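Local atomic coordinates of lantibiotic dehydratase (Microbispora corallina, PDB entry 5EHK), a protein that probably dehydrates serine and threonine residues of the NAI-107 precursor peptide, using glutamyl-tRNA to activate their hydroxyls by glutamylation before elimination. Residues A[168-173]-A[336-341]; A[291-296]-A[329-334]; A[834-839]-A[937-942]; A[854-859]-A[933-938]. All blocks are in the same frame, centred on the assembly; numbering follows the deposited sequence.

Overall arrangement
The four contacts form two pairs at opposite sides of the chain's centre. Contacts 1 and 2 lie in the N-terminal family region, which in class I lantibiotic dehydratases is associated with glutamylation. Their centres are 9 Å apart, both use helix 318-339, and Arg-171 of contact 1 packs against Asp-293 of contact 2. Contacts 3 and 4 lie in the C-terminal region, associated in relatives with glutamate elimination. Their centres are also 9 Å apart, both draw on helix 920-942, and they share Leu-937 and Leu-938, with Leu-835 packing on Phe-856 and Arg-858. Between the pairs, centres are 74 to 84 Å apart, and the nearest atoms, those of contacts 2 and 4, are about 47 Å apart.

Contact 1 of 4, residues A[168-173]-A[336-341]; sequences TRTRAD and AYDRTA
Strand 168-172 passes closest to the C-terminal part of helix 318-339 at Thr-168, whose CA is 5.1 Å from the CA of Asp-338, and then runs away from it. Asp-338 carries the contact. With CG anti to its carbonyl carbon (chi1 -74°), it lays its carboxylate against the strand, where Thr-170 grips both oxygens. The backbone N of Thr-170 donates to Asp-338 OD2 at 2.9 Å, moderately bent at 151°, and Thr-170 OG1 donates to Asp-338 OD1 at 3.0 Å. Each oxygen uses its syn lone pair, so two donors of one residue fix the rotation of the carboxylate. The same Thr-170 OG1 sits at the edge of the Tyr-337 ring, in its plane, while CG2 of Thr-168, anti to its backbone N, lies 3.5 Å from Tyr-337 CE2. The ring's hydroxyl reaches Glu-93. A water accepts from Thr-168 N at 3.1 Å and donates to the carbonyls of Tyr-337 and Thr-340, bridging the strand to the backbone of 336-341. Arg-169 and Arg-171 leave the strand on its other side, Arg-171 NH1 standing 3.6 Å above the plane of the Arg-169 guanidinium, over its centre; Asp-369 and Thr-541 O hold Arg-169. This is the side-to-side alternation of a beta strand, paired antiparallel with 366-379: Thr-168 and Thr-170 point to helix 318-339, Arg-169 and Arg-171 away.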
loop_
_atom_site.group_PDB
_atom_site.type_symbol
_atom_site.label_atom_id
_atom_site.label_comp_id
_atom_site.label_asym_id
_atom_site.label_seq_id
_atom_site.Cartn_x
_atom_site.Cartn_y
_atom_site.Cartn_z
ATOM N N THR A 168 32.498 -40.081 6.039
ATOM C CA THR A 168 32.449 -38.686 6.424
ATOM C C THR A 168 33.432 -37.886 5.578
ATOM O O THR A 168 34.452 -38.417 5.152
ATOM C CB THR A 168 32.790 -38.555 7.920
ATOM O OG1 THR A 168 31.610 -38.793 8.689
ATOM C CG2 THR A 168 33.248 -37.185 8.247
ATOM N N ARG A 169 33.087 -36.646 5.243
ATOM C CA ARG A 169 34.106 -35.684 4.810
ATOM C C ARG A 169 34.099 -34.532 5.805
ATOM O O ARG A 169 33.034 -33.990 6.092
ATOM C CB ARG A 169 33.808 -35.094 3.446
ATOM C CG ARG A 169 34.578 -33.814 3.247
ATOM C CD ARG A 169 34.543 -33.364 1.826
ATOM N NE ARG A 169 33.222 -32.818 1.551
ATOM C CZ ARG A 169 32.740 -32.595 0.338
ATOM N NH1 ARG A 169 33.466 -32.887 -0.739
ATOM N NH2 ARG A 169 31.519 -32.102 0.205
ATOM N N THR A 170 35.271 -34.141 6.302
ATOM C CA THR A 170 35.378 -33.096 7.325
ATOM C C THR A 170 36.231 -31.906 6.872
ATOM O O THR A 170 37.335 -32.071 6.363
ATOM C CB THR A 170 35.930 -33.670 8.640
ATOM O OG1 THR A 170 35.118 -34.777 9.028
ATOM C CG2 THR A 170 35.926 -32.617 9.761
ATOM N N ARG A 171 35.702 -30.705 7.070
ATOM C CA ARG A 171 36.376 -29.490 6.634
ATOM C C ARG A 171 36.347 -28.413 7.694
ATOM O O ARG A 171 35.545 -28.448 8.629
ATOM C CB ARG A 171 35.768 -28.957 5.336
ATOM C CG ARG A 171 36.143 -29.758 4.108
ATOM C CD ARG A 171 35.268 -29.399 2.929
ATOM N NE ARG A 171 35.775 -29.990 1.694
ATOM C CZ ARG A 171 35.169 -29.897 0.514
ATOM N NH1 ARG A 171 34.015 -29.246 0.416
ATOM N NH2 ARG A 171 35.711 -30.458 -0.565
ATOM N N ALA A 172 37.255 -27.464 7.539
ATOM C CA ALA A 172 37.363 -26.339 8.441
ATOM C C ALA A 172 36.150 -25.451 8.271
ATOM O O ALA A 172 35.722 -25.212 7.156
ATOM C CB ALA A 172 38.633 -25.567 8.137
ATOM N N ASP A 173 35.576 -24.997 9.381
ATOM C CA ASP A 173 34.494 -24.015 9.360
ATOM C C ASP A 173 35.045 -22.693 8.847
ATOM O O ASP A 173 36.115 -22.264 9.286
ATOM C CB ASP A 173 33.908 -23.863 10.763
ATOM C CG ASP A 173 33.083 -22.603 10.940
ATOM O OD1 ASP A 173 31.914 -22.569 10.491
ATOM O OD2 ASP A 173 33.578 -21.664 11.597
ATOM N N ALA A 336 42.279 -38.267 8.446
ATOM C CA ALA A 336 42.371 -39.346 9.411
ATOM C C ALA A 336 40.983 -39.729 9.880
ATOM O O ALA A 336 40.587 -40.900 9.819
ATOM C CB ALA A 336 43.200 -38.903 10.584
ATOM N N TYR A 337 40.233 -38.724 10.321
ATOM C CA TYR A 337 38.884 -38.954 10.817
ATOM C C TYR A 337 37.922 -39.361 9.692
ATOM O O TYR A 337 36.914 -40.034 9.930
ATOM C CB TYR A 337 38.384 -37.737 11.606
ATOM C CG TYR A 337 36.904 -37.776 11.850
ATOM C CD1 TYR A 337 36.343 -38.693 12.724
ATOM C CD2 TYR A 337 36.061 -36.901 11.187
ATOM C CE1 TYR A 337 34.977 -38.730 12.926
ATOM C CE2 TYR A 337 34.700 -36.925 11.390
ATOM C CZ TYR A 337 34.162 -37.838 12.250
ATOM O OH TYR A 337 32.803 -37.840 12.421
ATOM N N ASP A 338 38.261 -38.997 8.461
ATOM C CA ASP A 338 37.425 -39.385 7.327
ATOM C C ASP A 338 37.704 -40.827 6.906
ATOM O O ASP A 338 36.996 -41.379 6.050
ATOM C CB ASP A 338 37.589 -38.445 6.125
ATOM C CG ASP A 338 36.907 -37.104 6.325
ATOM O OD1 ASP A 338 36.084 -36.986 7.258
ATOM O OD2 ASP A 338 37.173 -36.180 5.524
ATOM N N ARG A 339 38.748 -41.419 7.487
ATOM C CA ARG A 339 39.067 -42.824 7.237
ATOM C C ARG A 339 38.214 -43.688 8.142
ATOM O O ARG A 339 37.834 -44.811 7.790
ATOM C CB ARG A 339 40.561 -43.118 7.435
ATOM C CG ARG A 339 41.414 -42.612 6.288
ATOM C CD ARG A 339 42.906 -42.808 6.475
ATOM N NE ARG A 339 43.614 -42.197 5.349
ATOM C CZ ARG A 339 44.298 -41.053 5.403
ATOM N NH1 ARG A 339 44.407 -40.384 6.550
ATOM N NH2 ARG A 339 44.888 -40.584 4.303
ATOM N N THR A 340 37.855 -43.102 9.275
ATOM C CA THR A 340 37.101 -43.767 10.320
ATOM C C THR A 340 35.647 -44.055 9.919
ATOM O O THR A 340 35.112 -43.437 9.000
ATOM C CB THR A 340 37.144 -42.890 11.587
ATOM O OG1 THR A 340 37.622 -43.655 12.695
ATOM C CG2 THR A 340 35.782 -42.313 11.909
ATOM N N ALA A 341 35.019 -45.008 10.608
ATOM C CA ALA A 341 33.623 -45.367 10.374
ATOM C C ALA A 341 32.688 -44.681 11.374
ATOM O O ALA A 341 33.130 -43.953 12.255
ATOM C CB ALA A 341 33.457 -46.871 10.437
HETATM O O HOH W 1 34.747 -41.252 7.899
#

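Contact 2 of 4, residues A[291-296]-A[329-334]; sequences GDDPLQ and EVDARC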
loop_
_atom_site.group_PDB
_atom_site.type_symbol
_atom_site.label_atom_id
_atom_site.label_comp_id
_atom_site.label_asym_id
_atom_site.label_seq_id
_atom_site.Cartn_x
_atom_site.Cartn_y
_atom_site.Cartn_z
ATOM N N GLY A 291 34.528 -24.531 -4.837
ATOM C CA GLY A 291 34.247 -25.956 -4.769
ATOM C C GLY A 291 35.322 -26.805 -4.111
ATOM O O GLY A 291 35.024 -27.883 -3.613
ATOM N N ASP A 292 36.558 -26.316 -4.094
ATOM C CA ASP A 292 37.655 -26.989 -3.397
ATOM C C ASP A 292 37.479 -26.933 -1.886
ATOM O O ASP A 292 36.668 -26.169 -1.381
ATOM C CB ASP A 292 39.008 -26.374 -3.795
ATOM C CG ASP A 292 40.223 -27.199 -3.301
ATOM O OD1 ASP A 292 40.068 -28.433 -3.065
ATOM O OD2 ASP A 292 41.337 -26.611 -3.186
ATOM N N ASP A 293 38.259 -27.746 -1.179
ATOM C CA ASP A 293 38.383 -27.652 0.263
ATOM C C ASP A 293 39.047 -26.308 0.544
ATOM O O ASP A 293 40.085 -25.985 -0.050
ATOM C CB ASP A 293 39.244 -28.824 0.768
ATOM C CG ASP A 293 39.599 -28.734 2.257
ATOM O OD1 ASP A 293 38.818 -28.187 3.071
ATOM O OD2 ASP A 293 40.679 -29.251 2.614
ATOM N N PRO A 294 38.410 -25.492 1.401
ATOM C CA PRO A 294 38.944 -24.195 1.822
ATOM C C PRO A 294 40.296 -24.326 2.515
ATOM O O PRO A 294 41.200 -23.552 2.181
ATOM C CB PRO A 294 37.871 -23.654 2.784
ATOM C CG PRO A 294 37.079 -24.858 3.200
ATOM C CD PRO A 294 37.076 -25.737 1.973
ATOM N N LEU A 295 40.438 -25.265 3.456
ATOM C CA LEU A 295 41.698 -25.408 4.194
ATOM C C LEU A 295 42.868 -25.679 3.248
ATOM O O LEU A 295 43.925 -25.035 3.335
ATOM C CB LEU A 295 41.594 -26.502 5.251
ATOM C CG LEU A 295 42.791 -26.682 6.189
ATOM C CD1 LEU A 295 43.113 -25.398 6.938
ATOM C CD2 LEU A 295 42.482 -27.766 7.194
ATOM N N GLN A 296 42.648 -26.608 2.321
ATOM C CA GLN A 296 43.655 -26.975 1.344
ATOM C C GLN A 296 44.009 -25.784 0.460
ATOM O O GLN A 296 45.169 -25.607 0.075
ATOM C CB GLN A 296 43.185 -28.160 0.506
ATOM C CG GLN A 296 44.278 -28.762 -0.362
ATOM C CD GLN A 296 45.459 -29.285 0.466
ATOM O OE1 GLN A 296 45.292 -30.113 1.379
ATOM N NE2 GLN A 296 46.660 -28.812 0.136
ATOM N N GLU A 329 48.134 -29.628 10.390
ATOM C CA GLU A 329 47.878 -30.699 11.331
ATOM C C GLU A 329 46.395 -30.997 11.315
ATOM O O GLU A 329 45.976 -32.162 11.305
ATOM C CB GLU A 329 48.304 -30.313 12.754
ATOM C CG GLU A 329 48.472 -31.534 13.680
ATOM C CD GLU A 329 48.906 -31.185 15.104
ATOM O OE1 GLU A 329 49.783 -30.313 15.288
ATOM O OE2 GLU A 329 48.345 -31.785 16.050
ATOM N N VAL A 330 45.602 -29.931 11.267
ATOM C CA VAL A 330 44.156 -30.056 11.256
ATOM C C VAL A 330 43.726 -30.709 9.961
ATOM O O VAL A 330 42.833 -31.555 9.948
ATOM C CB VAL A 330 43.490 -28.693 11.387
ATOM C CG1 VAL A 330 42.012 -28.783 11.014
ATOM C CG2 VAL A 330 43.679 -28.149 12.812
ATOM N N ASP A 331 44.395 -30.342 8.880
ATOM C CA ASP A 331 44.154 -30.992 7.612
ATOM C C ASP A 331 44.393 -32.495 7.764
ATOM O O ASP A 331 43.534 -33.317 7.429
ATOM C CB ASP A 331 45.068 -30.416 6.539
ATOM C CG ASP A 331 44.735 -30.934 5.161
ATOM O OD1 ASP A 331 43.579 -30.723 4.720
ATOM O OD2 ASP A 331 45.617 -31.560 4.527
ATOM N N ALA A 332 45.556 -32.842 8.308
ATOM C CA ALA A 332 45.948 -34.241 8.460
ATOM C C ALA A 332 44.957 -35.027 9.326
ATOM O O ALA A 332 44.578 -36.150 8.990
ATOM C CB ALA A 332 47.353 -34.335 9.028
ATOM N N ARG A 333 44.517 -34.432 10.428
ATOM C CA ARG A 333 43.533 -35.104 11.266
ATOM C C ARG A 333 42.135 -35.171 10.646
ATOM O O ARG A 333 41.285 -35.933 11.109
ATOM C CB ARG A 333 43.475 -34.514 12.672
ATOM C CG ARG A 333 44.773 -34.605 13.435
ATOM C CD ARG A 333 44.566 -34.013 14.804
ATOM N NE ARG A 333 45.801 -33.846 15.557
ATOM C CZ ARG A 333 46.337 -34.798 16.308
ATOM N NH1 ARG A 333 45.758 -35.990 16.374
ATOM N NH2 ARG A 333 47.459 -34.563 16.975
ATOM N N CYS A 334 41.901 -34.375 9.605
ATOM C CA CYS A 334 40.612 -34.394 8.923
ATOM C C CYS A 334 40.488 -35.625 8.041
ATOM O O CYS A 334 39.448 -36.285 8.025
ATOM C CB CYS A 334 40.411 -33.135 8.076
ATOM S SG CYS A 334 39.665 -31.763 8.959
#
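Asp-331 reaches from helix 318-339 toward the N-terminus of helix 294-306, and each of its side-chain atoms meets something there. Its CB lies 3.8 Å from CD2 of Leu-295. CG, anti to the backbone N (chi1 -173°), is carried across to Gln-296, whose OE1 is 3.9 Å away. At the tip, OD2 comes within 3.5 Å of Gln-296 OE1, two acceptors that merely adjoin, with the amide and carboxylate planes 70° apart. OD1 faces another carboxylate: Asp-293 OD2 is 3.9 Å off, the two groups turned only 16° from each other. Two like charges so close could raise the affinity of one of them for a proton. Asp-293 is the N-cap of helix 294-306, its oxygens accepting weak bonds from Leu-295 N and Gln-296 N, and the helix end probably eases its charge. The NE2 of Gln-296 turns instead to Asp-300. Leu-295 CD2 packs over the helix backbone, 3.6 Å from Asp-331 N, and makes its apolar contact with Val-330 CG1 at 4.0 Å. Arg-333 forms a salt bridge with Glu-329. The two helices also meet helix 174-185, through Leu-295 on Leu-177 and Val-330 on Trp-176; helix 346-359 packs on Val-330 through Ser-355 and Thr-356, and strand 167-172 brings Arg-171 to Asp-293 as a long, weak ion pair.

Contact 3 of 4, residues A[834-839]-A[937-942]; sequences FLRDQV and LLRLTR
Arg-942 takes Asp-837 end-on with two nitrogens, NH2 lying 2.6 Å from Asp-837 OD2 and NH1 lying 2.9 Å from Asp-837 OD1. The salt bridge is twisted, its carboxylate and guanidinium planes 48° apart, so that OD1 is met on its syn lone pair and OD2 from above the carboxylate plane. Arg-836 adds a third bond: its chain bends at chi3 (-87°) and its NH1 donates to Leu-938 O at 2.8 Å, nearly straight at 162°, coming in above the carbonyl plane. Arg-836 NE and Arg-942 NE are only 3.7 Å apart, yet Asp-833, one turn before Asp-837, forms salt bridges with both guanidiniums and probably offsets their repulsion. Helices 828-837 and 920-942 thus meet in the C-terminal family region, with Arg-836 as a knob in a hole lined by Leu-938, Arg-939, Thr-941 and Arg-942. CB of Arg-942 covers one face of the Arg-836 guanidinium, while CG2 of Thr-941 touches its edge. Arg-939 returns a weak bond, NH1 to Arg-836 O at 2.6 Å, and lays its CG 3.8 Å from Arg-836 CG. CD1 of Leu-835 meets CD1 of Leu-938 at 3.7 Å, next to strand 853-861. Arg-208 of the second subunit packs on Asp-837, and its guanidinium comes close to that of Arg-942, a like charge.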
loop_
_atom_site.group_PDB
_atom_site.type_symbol
_atom_site.label_atom_id
_atom_site.label_comp_id
_atom_site.label_asym_id
_atom_site.label_seq_id
_atom_site.Cartn_x
_atom_site.Cartn_y
_atom_site.Cartn_z
ATOM N N PHE A 834 -4.801 29.308 -13.152
ATOM C CA PHE A 834 -3.467 29.816 -12.871
ATOM C C PHE A 834 -2.723 30.089 -14.200
ATOM O O PHE A 834 -2.055 31.114 -14.357
ATOM C CB PHE A 834 -2.698 28.842 -11.971
ATOM C CG PHE A 834 -1.428 29.423 -11.402
ATOM C CD1 PHE A 834 -1.459 30.143 -10.225
ATOM C CD2 PHE A 834 -0.224 29.283 -12.077
ATOM C CE1 PHE A 834 -0.336 30.686 -9.718
ATOM C CE2 PHE A 834 0.912 29.838 -11.576
ATOM C CZ PHE A 834 0.862 30.550 -10.387
ATOM N N LEU A 835 -2.867 29.154 -15.143
ATOM C CA LEU A 835 -2.324 29.282 -16.488
ATOM C C LEU A 835 -2.903 30.452 -17.285
ATOM O O LEU A 835 -2.178 31.125 -18.025
ATOM C CB LEU A 835 -2.524 27.984 -17.264
ATOM C CG LEU A 835 -1.671 26.790 -16.826
ATOM C CD1 LEU A 835 -2.177 25.495 -17.442
ATOM C CD2 LEU A 835 -0.189 27.035 -17.162
ATOM N N ARG A 836 -4.204 30.686 -17.152
ATOM C CA ARG A 836 -4.851 31.796 -17.855
ATOM C C ARG A 836 -4.396 33.161 -17.323
ATOM O O ARG A 836 -4.075 34.063 -18.097
ATOM C CB ARG A 836 -6.381 31.656 -17.798
ATOM C CG ARG A 836 -6.925 30.533 -18.695
ATOM C CD ARG A 836 -8.437 30.510 -18.799
ATOM N NE ARG A 836 -9.046 29.740 -17.719
ATOM C CZ ARG A 836 -9.574 28.527 -17.854
ATOM N NH1 ARG A 836 -9.607 27.936 -19.042
ATOM N NH2 ARG A 836 -10.094 27.916 -16.794
ATOM N N ASP A 837 -4.318 33.272 -16.001
ATOM C CA ASP A 837 -4.146 34.542 -15.328
ATOM C C ASP A 837 -2.757 34.840 -14.753
ATOM O O ASP A 837 -2.313 35.976 -14.802
ATOM C CB ASP A 837 -5.150 34.631 -14.177
ATOM C CG ASP A 837 -6.587 34.500 -14.632
ATOM O OD1 ASP A 837 -6.911 34.842 -15.785
ATOM O OD2 ASP A 837 -7.406 34.066 -13.811
ATOM N N GLN A 838 -2.089 33.843 -14.184
ATOM C CA GLN A 838 -0.852 34.085 -13.426
ATOM C C GLN A 838 0.443 33.809 -14.203
ATOM O O GLN A 838 1.412 34.552 -14.067
ATOM C CB GLN A 838 -0.836 33.299 -12.099
ATOM C CG GLN A 838 -1.572 33.966 -10.943
ATOM C CD GLN A 838 -3.091 33.919 -11.081
ATOM O OE1 GLN A 838 -3.678 32.862 -11.356
ATOM N NE2 GLN A 838 -3.730 35.067 -10.897
ATOM N N VAL A 839 0.479 32.713 -14.963
ATOM C CA VAL A 839 1.659 32.377 -15.764
ATOM C C VAL A 839 2.029 33.505 -16.790
ATOM O O VAL A 839 3.212 33.830 -16.957
ATOM C CB VAL A 839 1.544 30.945 -16.382
ATOM C CG1 VAL A 839 2.727 30.643 -17.313
ATOM C CG2 VAL A 839 1.521 29.904 -15.265
ATOM N N LEU A 937 -5.310 29.088 -25.892
ATOM C CA LEU A 937 -6.451 28.213 -26.041
ATOM C C LEU A 937 -7.259 28.117 -24.736
ATOM O O LEU A 937 -8.494 28.192 -24.737
ATOM C CB LEU A 937 -5.975 26.837 -26.495
ATOM C CG LEU A 937 -5.385 26.757 -27.903
ATOM C CD1 LEU A 937 -4.956 25.346 -28.243
ATOM C CD2 LEU A 937 -6.369 27.260 -28.957
ATOM N N LEU A 938 -6.560 27.988 -23.615
ATOM C CA LEU A 938 -7.235 27.921 -22.330
ATOM C C LEU A 938 -8.002 29.205 -22.065
ATOM O O LEU A 938 -9.082 29.169 -21.486
ATOM C CB LEU A 938 -6.235 27.647 -21.206
ATOM C CG LEU A 938 -5.711 26.211 -21.161
ATOM C CD1 LEU A 938 -4.479 26.107 -20.268
ATOM C CD2 LEU A 938 -6.810 25.254 -20.697
ATOM N N ARG A 939 -7.432 30.336 -22.485
ATOM C CA ARG A 939 -8.066 31.634 -22.293
ATOM C C ARG A 939 -9.323 31.786 -23.158
ATOM O O ARG A 939 -10.303 32.393 -22.723
ATOM C CB ARG A 939 -7.087 32.775 -22.546
ATOM C CG ARG A 939 -6.044 32.947 -21.473
ATOM C CD ARG A 939 -4.998 33.986 -21.871
ATOM N NE ARG A 939 -5.616 35.301 -21.945
ATOM C CZ ARG A 939 -5.657 36.158 -20.933
ATOM N NH1 ARG A 939 -5.065 35.846 -19.785
ATOM N NH2 ARG A 939 -6.270 37.333 -21.078
ATOM N N LEU A 940 -9.307 31.232 -24.369
ATOM C CA LEU A 940 -10.525 31.216 -25.184
ATOM C C LEU A 940 -11.560 30.380 -24.454
ATOM O O LEU A 940 -12.726 30.758 -24.324
ATOM C CB LEU A 940 -10.285 30.631 -26.579
ATOM C CG LEU A 940 -9.369 31.405 -27.528
ATOM C CD1 LEU A 940 -9.228 30.691 -28.873
ATOM C CD2 LEU A 940 -9.855 32.840 -27.715
ATOM N N THR A 941 -11.108 29.232 -23.975
ATOM C CA THR A 941 -11.974 28.227 -23.355
ATOM C C THR A 941 -12.730 28.704 -22.081
ATOM O O THR A 941 -13.802 28.191 -21.756
ATOM C CB THR A 941 -11.161 26.930 -23.169
ATOM O OG1 THR A 941 -11.534 26.006 -24.196
ATOM C CG2 THR A 941 -11.317 26.328 -21.797
ATOM N N ARG A 942 -12.185 29.704 -21.388
ATOM C CA ARG A 942 -12.870 30.280 -20.237
ATOM C C ARG A 942 -14.161 30.973 -20.665
ATOM O O ARG A 942 -15.147 30.960 -19.930
ATOM C CB ARG A 942 -11.974 31.290 -19.502
ATOM C CG ARG A 942 -12.698 32.157 -18.452
ATOM C CD ARG A 942 -11.810 33.278 -17.897
ATOM N NE ARG A 942 -10.919 32.772 -16.866
ATOM C CZ ARG A 942 -9.897 33.450 -16.357
ATOM N NH1 ARG A 942 -9.644 34.684 -16.774
ATOM N NH2 ARG A 942 -9.118 32.883 -15.434
#

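Contact 4 of 4, residues A[854-859]-A[933-938]; sequences WFFIRY and AAISLL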
loop_
_atom_site.group_PDB
_atom_site.type_symbol
_atom_site.label_atom_id
_atom_site.label_comp_id
_atom_site.label_asym_id
_atom_site.label_seq_id
_atom_site.Cartn_x
_atom_site.Cartn_y
_atom_site.Cartn_z
ATOM N N TRP A 854 11.191 30.205 -22.610
ATOM C CA TRP A 854 10.403 29.825 -21.449
ATOM C C TRP A 854 9.452 28.729 -21.882
ATOM O O TRP A 854 9.137 28.634 -23.062
ATOM C CB TRP A 854 9.624 31.016 -20.888
ATOM C CG TRP A 854 8.366 31.258 -21.654
ATOM C CD1 TRP A 854 8.234 32.011 -22.777
ATOM C CD2 TRP A 854 7.064 30.740 -21.366
ATOM N NE1 TRP A 854 6.944 31.996 -23.203
ATOM C CE2 TRP A 854 6.196 31.226 -22.355
ATOM C CE3 TRP A 854 6.547 29.905 -20.366
ATOM C CZ2 TRP A 854 4.843 30.925 -22.378
ATOM C CZ3 TRP A 854 5.211 29.601 -20.385
ATOM C CH2 TRP A 854 4.368 30.108 -21.386
ATOM N N PHE A 855 9.030 27.882 -20.950
ATOM C CA PHE A 855 7.965 26.934 -21.244
ATOM C C PHE A 855 7.327 26.415 -19.957
ATOM O O PHE A 855 7.832 26.675 -18.871
ATOM C CB PHE A 855 8.440 25.817 -22.187
ATOM C CG PHE A 855 9.364 24.790 -21.561
ATOM C CD1 PHE A 855 10.745 24.883 -21.713
ATOM C CD2 PHE A 855 8.856 23.705 -20.841
ATOM C CE1 PHE A 855 11.603 23.909 -21.165
ATOM C CE2 PHE A 855 9.722 22.725 -20.285
ATOM C CZ PHE A 855 11.091 22.834 -20.446
ATOM N N PHE A 856 6.215 25.700 -20.062
ATOM C CA PHE A 856 5.673 25.093 -18.872
ATOM C C PHE A 856 5.208 23.690 -19.183
ATOM O O PHE A 856 4.768 23.410 -20.301
ATOM C CB PHE A 856 4.509 25.907 -18.302
ATOM C CG PHE A 856 3.181 25.559 -18.912
ATOM C CD1 PHE A 856 2.433 24.482 -18.434
ATOM C CD2 PHE A 856 2.679 26.301 -19.967
ATOM C CE1 PHE A 856 1.246 24.154 -19.013
ATOM C CE2 PHE A 856 1.481 25.975 -20.532
ATOM C CZ PHE A 856 0.760 24.904 -20.057
ATOM N N ILE A 857 5.271 22.828 -18.168
ATOM C CA ILE A 857 4.691 21.506 -18.245
ATOM C C ILE A 857 3.877 21.227 -16.965
ATOM O O ILE A 857 4.137 21.793 -15.897
ATOM C CB ILE A 857 5.749 20.393 -18.426
ATOM C CG1 ILE A 857 6.594 20.213 -17.164
ATOM C CG2 ILE A 857 6.654 20.660 -19.619
ATOM C CD1 ILE A 857 7.510 19.021 -17.228
ATOM N N ARG A 858 2.892 20.348 -17.097
ATOM C CA ARG A 858 2.151 19.812 -15.982
ATOM C C ARG A 858 2.905 18.537 -15.593
ATOM O O ARG A 858 3.281 17.723 -16.437
ATOM C CB ARG A 858 0.712 19.535 -16.426
ATOM C CG ARG A 858 -0.031 20.798 -16.854
ATOM C CD ARG A 858 -1.315 20.554 -17.706
ATOM N NE ARG A 858 -2.503 21.158 -17.154
ATOM C CZ ARG A 858 -3.294 22.042 -17.748
ATOM N NH1 ARG A 858 -3.078 22.499 -18.961
ATOM N NH2 ARG A 858 -4.318 22.492 -17.063
ATOM N N TYR A 859 3.191 18.401 -14.311
ATOM C CA TYR A 859 4.069 17.347 -13.849
ATOM C C TYR A 859 3.441 16.723 -12.616
ATOM O O TYR A 859 2.743 17.391 -11.855
ATOM C CB TYR A 859 5.452 17.937 -13.506
ATOM C CG TYR A 859 6.580 16.937 -13.533
ATOM C CD1 TYR A 859 7.405 16.831 -14.650
ATOM C CD2 TYR A 859 6.817 16.079 -12.452
ATOM C CE1 TYR A 859 8.447 15.905 -14.702
ATOM C CE2 TYR A 859 7.861 15.144 -12.491
ATOM C CZ TYR A 859 8.673 15.064 -13.626
ATOM O OH TYR A 859 9.712 14.158 -13.700
ATOM N N ALA A 933 0.648 28.867 -27.031
ATOM C CA ALA A 933 -0.564 28.373 -27.669
ATOM C C ALA A 933 -1.548 27.815 -26.642
ATOM O O ALA A 933 -2.726 28.152 -26.665
ATOM C CB ALA A 933 -0.217 27.313 -28.709
ATOM N N ALA A 934 -1.064 26.952 -25.753
ATOM C CA ALA A 934 -1.925 26.338 -24.744
ATOM C C ALA A 934 -2.581 27.400 -23.850
ATOM O O ALA A 934 -3.771 27.338 -23.554
ATOM C CB ALA A 934 -1.150 25.307 -23.911
ATOM N N ILE A 935 -1.792 28.356 -23.394
ATOM C CA ILE A 935 -2.335 29.466 -22.629
ATOM C C ILE A 935 -3.413 30.225 -23.421
ATOM O O ILE A 935 -4.476 30.548 -22.883
ATOM C CB ILE A 935 -1.222 30.415 -22.179
ATOM C CG1 ILE A 935 -0.321 29.687 -21.195
ATOM C CG2 ILE A 935 -1.791 31.669 -21.573
ATOM C CD1 ILE A 935 0.741 30.566 -20.633
ATOM N N SER A 936 -3.136 30.494 -24.698
ATOM C CA SER A 936 -4.097 31.153 -25.592
ATOM C C SER A 936 -5.419 30.404 -25.682
ATOM O O SER A 936 -6.497 31.006 -25.546
ATOM C CB SER A 936 -3.530 31.232 -27.004
ATOM O OG SER A 936 -2.862 32.449 -27.220
ATOM N N LEU A 937 -5.310 29.088 -25.892
ATOM C CA LEU A 937 -6.451 28.213 -26.041
ATOM C C LEU A 937 -7.259 28.117 -24.736
ATOM O O LEU A 937 -8.494 28.192 -24.737
ATOM C CB LEU A 937 -5.975 26.837 -26.495
ATOM C CG LEU A 937 -5.385 26.757 -27.903
ATOM C CD1 LEU A 937 -4.956 25.346 -28.243
ATOM C CD2 LEU A 937 -6.369 27.260 -28.957
ATOM N N LEU A 938 -6.560 27.988 -23.615
ATOM C CA LEU A 938 -7.235 27.921 -22.330
ATOM C C LEU A 938 -8.002 29.205 -22.065
ATOM O O LEU A 938 -9.082 29.169 -21.486
ATOM C CB LEU A 938 -6.235 27.647 -21.206
ATOM C CG LEU A 938 -5.711 26.211 -21.161
ATOM C CD1 LEU A 938 -4.479 26.107 -20.268
ATOM C CD2 LEU A 938 -6.810 25.254 -20.697
#
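Helix 920-942 lies over strand 853-861, an outermost strand of the four-stranded antiparallel sheet in the C-terminal family region. The axes of segments 854-859 and 933-938 come within 10.6 Å at 64°, so the two segments cross obliquely and touch through side chains of alternate strand residues. CG of both Trp-854 and Phe-856 sits in the crowded position between backbone N and carbonyl carbon (chi1 81° and 87°). At one end CH2 of the Trp-854 indole meets CD1 of Ile-935 at 3.7 Å. In the middle the Phe-856 ring offers its edge to Ala-934, with CZ 4.3 Å from the CB of that alanine; Phe-856 CE2 also approaches Ile-935 CG1 at 4.2 Å. Arg-858 and Leu-938 then meet tip to tip, CD1 of Leu-938 lying at the guanidinium edge, 4.1 Å from Arg-858 NH1. Leu-835 of helix 828-837 packs beside Phe-856 and Arg-858. Between the two segments the contact thus rests on apolar packing, while Ser-931 of the same helix adds a hydrogen bond to Phe-856 N; the charged Arg-858 finds polar partners outside both segments, Arg-1084 O for NH1 and Asp-832, in a salt bridge, for NH2.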